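Local coordinates for ribulose-bisphosphate carboxylase (Alicyclobacillus acidocaldarius subsp. acidocaldarius, PDB 4NAS), which belongs to the family of RuBisCO large chains, with an N-terminal domain followed by a TIM-barrel catalytic domain, and carries bound calcium ions in this model, at residues 212-217 with 236-242; 132-136 with 260-264. The contacts are given in a common frame with arbitrary orientation. Numbering follows the deposited sequence.

Interaction 1. Residues 212-217 with 236-242; sequences AYAVNL and AGALLVN
Strands 214-216 and 238-242 run parallel, their short axes 4.3 Å apart at closest and inclined by 39°, with A214 opposite A238, V215 opposite L239 and N216 opposite L240. The backbone ladder starts at Y213 O, which accepts from both G237 N (2.8 Å) and A238 N (3.1 Å). It continues with V215 N to A238 O (3.1 Å), L240 N to V215 O (2.8 Å) and L217 N to L240 O (2.9 Å).

A214, N216, A238 and L240 share one face of the sheet, where A214 CB lies 3.9 Å from A238 CB and L240 (t,p) sets its CG 3.7 Å from N216 OD1. These neighbouring strands of the TIM barrel are joined through helix 221-233 as a beta-alpha-beta unit; A214 and L240 turn inward onto L265, V215 and L239 outward onto L231 of the helix. There V215 (chi1 p) brings CG1 to 3.9 Å from A236 CB and 4.2 Å from CD2 of L239 (m,t). L217 (t,p) sets CD2 4.0 Å from both L239 CD1 and V241 CG2; V241 has chi1 t.

Y213, chi1 t, hydrogen-bonds D177 through its OH. N216 (chi1 t, chi2 near 10°) donates a hydrogen bond from ND2 to F181 O. A water 2.7 Å from N216 OD1 and 2.9 Å from L217 O accepts from N242 N (3.0 Å); N242 has chi1 m.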
loop_
_atom_site.group_PDB
_atom_site.type_symbol
_atom_site.label_atom_id
_atom_site.label_comp_id
_atom_site.label_asym_id
_atom_site.label_seq_id
_atom_site.Cartn_x
_atom_site.Cartn_y
_atom_site.Cartn_z
ATOM N N ALA B 212 4.502 25.809 -15.932
ATOM C CA ALA B 212 4.208 25.486 -14.531
ATOM C C ALA B 212 5.087 24.364 -13.988
ATOM O O ALA B 212 5.626 23.568 -14.739
ATOM C CB ALA B 212 2.741 25.114 -14.383
ATOM N N TYR B 213 5.217 24.291 -12.672
ATOM C CA TYR B 213 6.104 23.306 -12.067
ATOM C C TYR B 213 5.326 22.358 -11.142
ATOM O O TYR B 213 4.621 22.802 -10.257
ATOM C CB TYR B 213 7.244 24.034 -11.344
ATOM C CG TYR B 213 8.208 23.172 -10.536
ATOM C CD1 TYR B 213 8.629 21.925 -10.980
ATOM C CD2 TYR B 213 8.724 23.643 -9.339
ATOM C CE1 TYR B 213 9.503 21.158 -10.230
ATOM C CE2 TYR B 213 9.591 22.905 -8.597
ATOM C CZ TYR B 213 9.984 21.657 -9.037
ATOM O OH TYR B 213 10.873 20.945 -8.259
ATOM N N ALA B 214 5.453 21.051 -11.393
ATOM C CA ALA B 214 4.954 20.008 -10.512
ATOM C C ALA B 214 6.085 19.460 -9.630
ATOM O O ALA B 214 7.020 18.774 -10.097
ATOM C CB ALA B 214 4.333 18.887 -11.311
ATOM N N VAL B 215 5.981 19.768 -8.352
ATOM C CA VAL B 215 7.053 19.536 -7.408
ATOM C C VAL B 215 6.725 18.305 -6.580
ATOM O O VAL B 215 5.582 18.091 -6.182
ATOM C CB VAL B 215 7.273 20.796 -6.520
ATOM C CG1 VAL B 215 5.986 21.199 -5.789
ATOM C CG2 VAL B 215 8.439 20.608 -5.582
ATOM N N ASN B 216 7.718 17.459 -6.376
ATOM C CA ASN B 216 7.525 16.258 -5.579
ATOM C C ASN B 216 7.133 16.590 -4.124
ATOM O O ASN B 216 7.850 17.321 -3.444
ATOM C CB ASN B 216 8.797 15.406 -5.643
ATOM C CG ASN B 216 8.525 13.914 -5.427
ATOM O OD1 ASN B 216 7.374 13.470 -5.410
ATOM N ND2 ASN B 216 9.594 13.137 -5.263
ATOM N N LEU B 217 5.999 16.057 -3.656
ATOM C CA LEU B 217 5.540 16.273 -2.269
ATOM C C LEU B 217 6.125 15.204 -1.370
ATOM O O LEU B 217 5.851 14.027 -1.555
ATOM C CB LEU B 217 4.015 16.220 -2.194
ATOM C CG LEU B 217 3.401 16.492 -0.815
ATOM C CD1 LEU B 217 3.863 17.834 -0.207
ATOM C CD2 LEU B 217 1.903 16.461 -0.963
ATOM N N ALA B 236 3.588 26.759 -6.692
ATOM C CA ALA B 236 3.675 25.481 -7.387
ATOM C C ALA B 236 2.512 25.324 -8.377
ATOM O O ALA B 236 1.378 25.681 -8.062
ATOM C CB ALA B 236 3.659 24.320 -6.358
ATOM N N GLY B 237 2.776 24.783 -9.562
ATOM C CA GLY B 237 1.699 24.504 -10.501
ATOM C C GLY B 237 0.902 23.251 -10.128
ATOM O O GLY B 237 -0.303 23.169 -10.339
ATOM N N ALA B 238 1.593 22.256 -9.586
ATOM C CA ALA B 238 0.962 21.017 -9.143
ATOM C C ALA B 238 1.838 20.355 -8.085
ATOM O O ALA B 238 3.033 20.643 -7.981
ATOM C CB ALA B 238 0.725 20.063 -10.322
ATOM N N LEU B 239 1.233 19.487 -7.291
ATOM C CA LEU B 239 1.968 18.595 -6.408
ATOM C C LEU B 239 2.078 17.198 -7.052
ATOM O O LEU B 239 1.068 16.580 -7.402
ATOM C CB LEU B 239 1.263 18.489 -5.053
ATOM C CG LEU B 239 0.921 19.799 -4.327
ATOM C CD1 LEU B 239 0.224 19.504 -2.996
ATOM C CD2 LEU B 239 2.155 20.659 -4.087
ATOM N N LEU B 240 3.312 16.723 -7.199
ATOM C CA LEU B 240 3.607 15.357 -7.622
ATOM C C LEU B 240 3.503 14.461 -6.386
ATOM O O LEU B 240 4.207 14.668 -5.396
ATOM C CB LEU B 240 5.030 15.294 -8.211
ATOM C CG LEU B 240 5.531 13.912 -8.636
ATOM C CD1 LEU B 240 4.531 13.288 -9.610
ATOM C CD2 LEU B 240 6.955 13.950 -9.249
ATOM N N VAL B 241 2.588 13.499 -6.407
ATOM C CA VAL B 241 2.415 12.657 -5.241
ATOM C C VAL B 241 2.540 11.197 -5.633
ATOM O O VAL B 241 1.845 10.723 -6.548
ATOM C CB VAL B 241 1.044 12.902 -4.546
ATOM C CG1 VAL B 241 0.926 12.067 -3.275
ATOM C CG2 VAL B 241 0.876 14.364 -4.188
ATOM N N ASN B 242 3.452 10.506 -4.957
ATOM C CA ASN B 242 3.524 9.050 -4.996
ATOM C C ASN B 242 2.405 8.425 -4.155
ATOM O O ASN B 242 2.604 7.990 -3.015
ATOM C CB ASN B 242 4.877 8.589 -4.504
ATOM C CG ASN B 242 5.996 9.009 -5.451
ATOM O OD1 ASN B 242 5.982 8.661 -6.641
ATOM N ND2 ASN B 242 6.943 9.784 -4.937
HETATM O O HOH W 1 5.692 12.175 -3.804
#

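Interaction 2. Residues 132-136 with 260-264; sequences GVRRR and VDVPI
Residues 132-136 form a turn of helix 129-137, with R136 N hydrogen-bonded to G132 O (3.0 Å), and they face an irregular segment, 260-264, that leads into strand 264-267. D261 (phi/psi -97/59) is the centre of an inverse gamma turn, with a weak V262 N to V260 O bond of 3.1 Å; V262 is then extended and P263 has phi/psi -64/151. The nearest CA atoms, those of V133 and P263, are 6.8 Å apart.

The polar part belongs to R136. With chi1 m, chi2 near -96° and chi3 m, its side chain reaches across so that NH1 donates to D261 O at 2.8 Å, close to the guanidinium plane. A long salt bridge, 3.9 Å from R136 NH1 to D261 OD2, adds to this.

Van der Waals contact with the charged group comes from P263 CD, over one face of the guanidinium and 3.7 Å from R136 NH2, and from V262 CA, 3.8 Å from R136 NH2. The apolar contact is V133 CG2 (chi1 t) against P263 CB at 4.2 Å. F128 touches R136, D261 and P263 alongside.

This contact joins the helix preceding strand 144-146 to the loop entering strand 264-267, at the N-terminal end of that strand in the TIM barrel.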
loop_
_atom_site.group_PDB
_atom_site.type_symbol
_atom_site.label_atom_id
_atom_site.label_comp_id
_atom_site.label_asym_id
_atom_site.label_seq_id
_atom_site.Cartn_x
_atom_site.Cartn_y
_atom_site.Cartn_z
ATOM N N GLY B 132 -10.470 22.517 -14.287
ATOM C CA GLY B 132 -9.753 23.363 -13.344
ATOM C C GLY B 132 -8.257 23.411 -13.618
ATOM O O GLY B 132 -7.619 24.434 -13.387
ATOM N N VAL B 133 -7.697 22.312 -14.114
ATOM C CA VAL B 133 -6.301 22.322 -14.532
ATOM C C VAL B 133 -6.153 23.251 -15.731
ATOM O O VAL B 133 -5.234 24.076 -15.784
ATOM C CB VAL B 133 -5.808 20.919 -14.936
ATOM C CG1 VAL B 133 -4.486 21.025 -15.724
ATOM C CG2 VAL B 133 -5.650 20.039 -13.709
ATOM N N ARG B 134 -7.063 23.123 -16.696
ATOM C CA ARG B 134 -7.010 23.969 -17.893
ATOM C C ARG B 134 -7.104 25.452 -17.549
ATOM O O ARG B 134 -6.412 26.286 -18.145
ATOM C CB ARG B 134 -8.131 23.607 -18.879
ATOM C CG ARG B 134 -7.920 22.318 -19.628
ATOM C CD ARG B 134 -8.958 22.144 -20.733
ATOM N NE ARG B 134 -8.756 20.882 -21.450
ATOM C CZ ARG B 134 -7.816 20.691 -22.369
ATOM N NH1 ARG B 134 -6.993 21.676 -22.675
ATOM N NH2 ARG B 134 -7.693 19.513 -22.976
ATOM N N ARG B 135 -7.994 25.769 -16.607
ATOM C CA ARG B 135 -8.214 27.132 -16.163
ATOM C C ARG B 135 -7.001 27.674 -15.428
ATOM O O ARG B 135 -6.607 28.812 -15.648
ATOM C CB ARG B 135 -9.436 27.192 -15.250
ATOM C CG ARG B 135 -9.862 28.598 -14.875
ATOM C CD ARG B 135 -10.774 28.585 -13.655
ATOM N NE ARG B 135 -11.278 29.917 -13.367
ATOM N N ARG B 136 -6.407 26.873 -14.548
ATOM C CA ARG B 136 -5.213 27.312 -13.835
ATOM C C ARG B 136 -4.065 27.617 -14.796
ATOM O O ARG B 136 -3.376 28.629 -14.641
ATOM C CB ARG B 136 -4.749 26.257 -12.836
ATOM C CG ARG B 136 -5.672 26.059 -11.673
ATOM C CD ARG B 136 -5.214 26.856 -10.489
ATOM N NE ARG B 136 -3.877 26.452 -10.067
ATOM C CZ ARG B 136 -3.444 26.554 -8.820
ATOM N NH1 ARG B 136 -4.262 27.023 -7.891
ATOM N NH2 ARG B 136 -2.208 26.180 -8.503
ATOM N N VAL B 260 -4.876 23.576 0.424
ATOM C CA VAL B 260 -4.018 22.918 -0.565
ATOM C C VAL B 260 -4.583 23.264 -1.937
ATOM O O VAL B 260 -5.272 22.470 -2.592
ATOM C CB VAL B 260 -3.883 21.390 -0.345
ATOM C CG1 VAL B 260 -2.917 20.788 -1.351
ATOM C CG2 VAL B 260 -3.376 21.120 1.056
ATOM N N ASP B 261 -4.277 24.484 -2.356
ATOM C CA ASP B 261 -4.957 25.087 -3.478
ATOM C C ASP B 261 -4.147 24.906 -4.749
ATOM O O ASP B 261 -3.752 25.869 -5.399
ATOM C CB ASP B 261 -5.200 26.564 -3.185
ATOM C CG ASP B 261 -6.168 27.176 -4.145
ATOM O OD1 ASP B 261 -7.199 26.522 -4.424
ATOM O OD2 ASP B 261 -5.887 28.288 -4.633
ATOM N N VAL B 262 -3.901 23.655 -5.096
ATOM C CA VAL B 262 -3.031 23.328 -6.200
ATOM C C VAL B 262 -3.425 21.934 -6.728
ATOM O O VAL B 262 -3.827 21.069 -5.948
ATOM C CB VAL B 262 -1.589 23.314 -5.685
ATOM C CG1 VAL B 262 -1.499 22.458 -4.436
ATOM C CG2 VAL B 262 -0.634 22.811 -6.733
ATOM N N PRO B 263 -3.347 21.714 -8.058
ATOM C CA PRO B 263 -3.713 20.375 -8.554
ATOM C C PRO B 263 -2.786 19.273 -8.053
ATOM O O PRO B 263 -1.602 19.521 -7.786
ATOM C CB PRO B 263 -3.580 20.518 -10.074
ATOM C CG PRO B 263 -3.811 21.975 -10.341
ATOM C CD PRO B 263 -3.231 22.701 -9.154
ATOM N N ILE B 264 -3.323 18.060 -7.923
ATOM C CA ILE B 264 -2.509 16.905 -7.587
ATOM C C ILE B 264 -2.133 16.089 -8.849
ATOM O O ILE B 264 -2.979 15.760 -9.685
ATOM C CB ILE B 264 -3.233 16.003 -6.542
ATOM C CG1 ILE B 264 -3.385 16.768 -5.212
ATOM C CG2 ILE B 264 -2.512 14.648 -6.403
ATOM C CD1 ILE B 264 -4.312 16.103 -4.209
#

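Followed from the N terminus, the chain reaches helix 129-137, where interaction 2 opens its long loop; 123 residues later the loop closes at 260-264. Interaction 1 is nested inside it, opening at 212-217 and closing at 236-242 after helix 221-233. The chain then runs through helix 248-256 to 260-264. The centres of the two contacts are 11 Å apart and they touch directly: L239 N lies 2.9 Å from P263 O, a probable hydrogen bond, and A238 CA is 3.4 Å from V262 CG2. Thus helix 129-137 meets the approach to strand 264-267, itself next to strand 238-242 in the barrel.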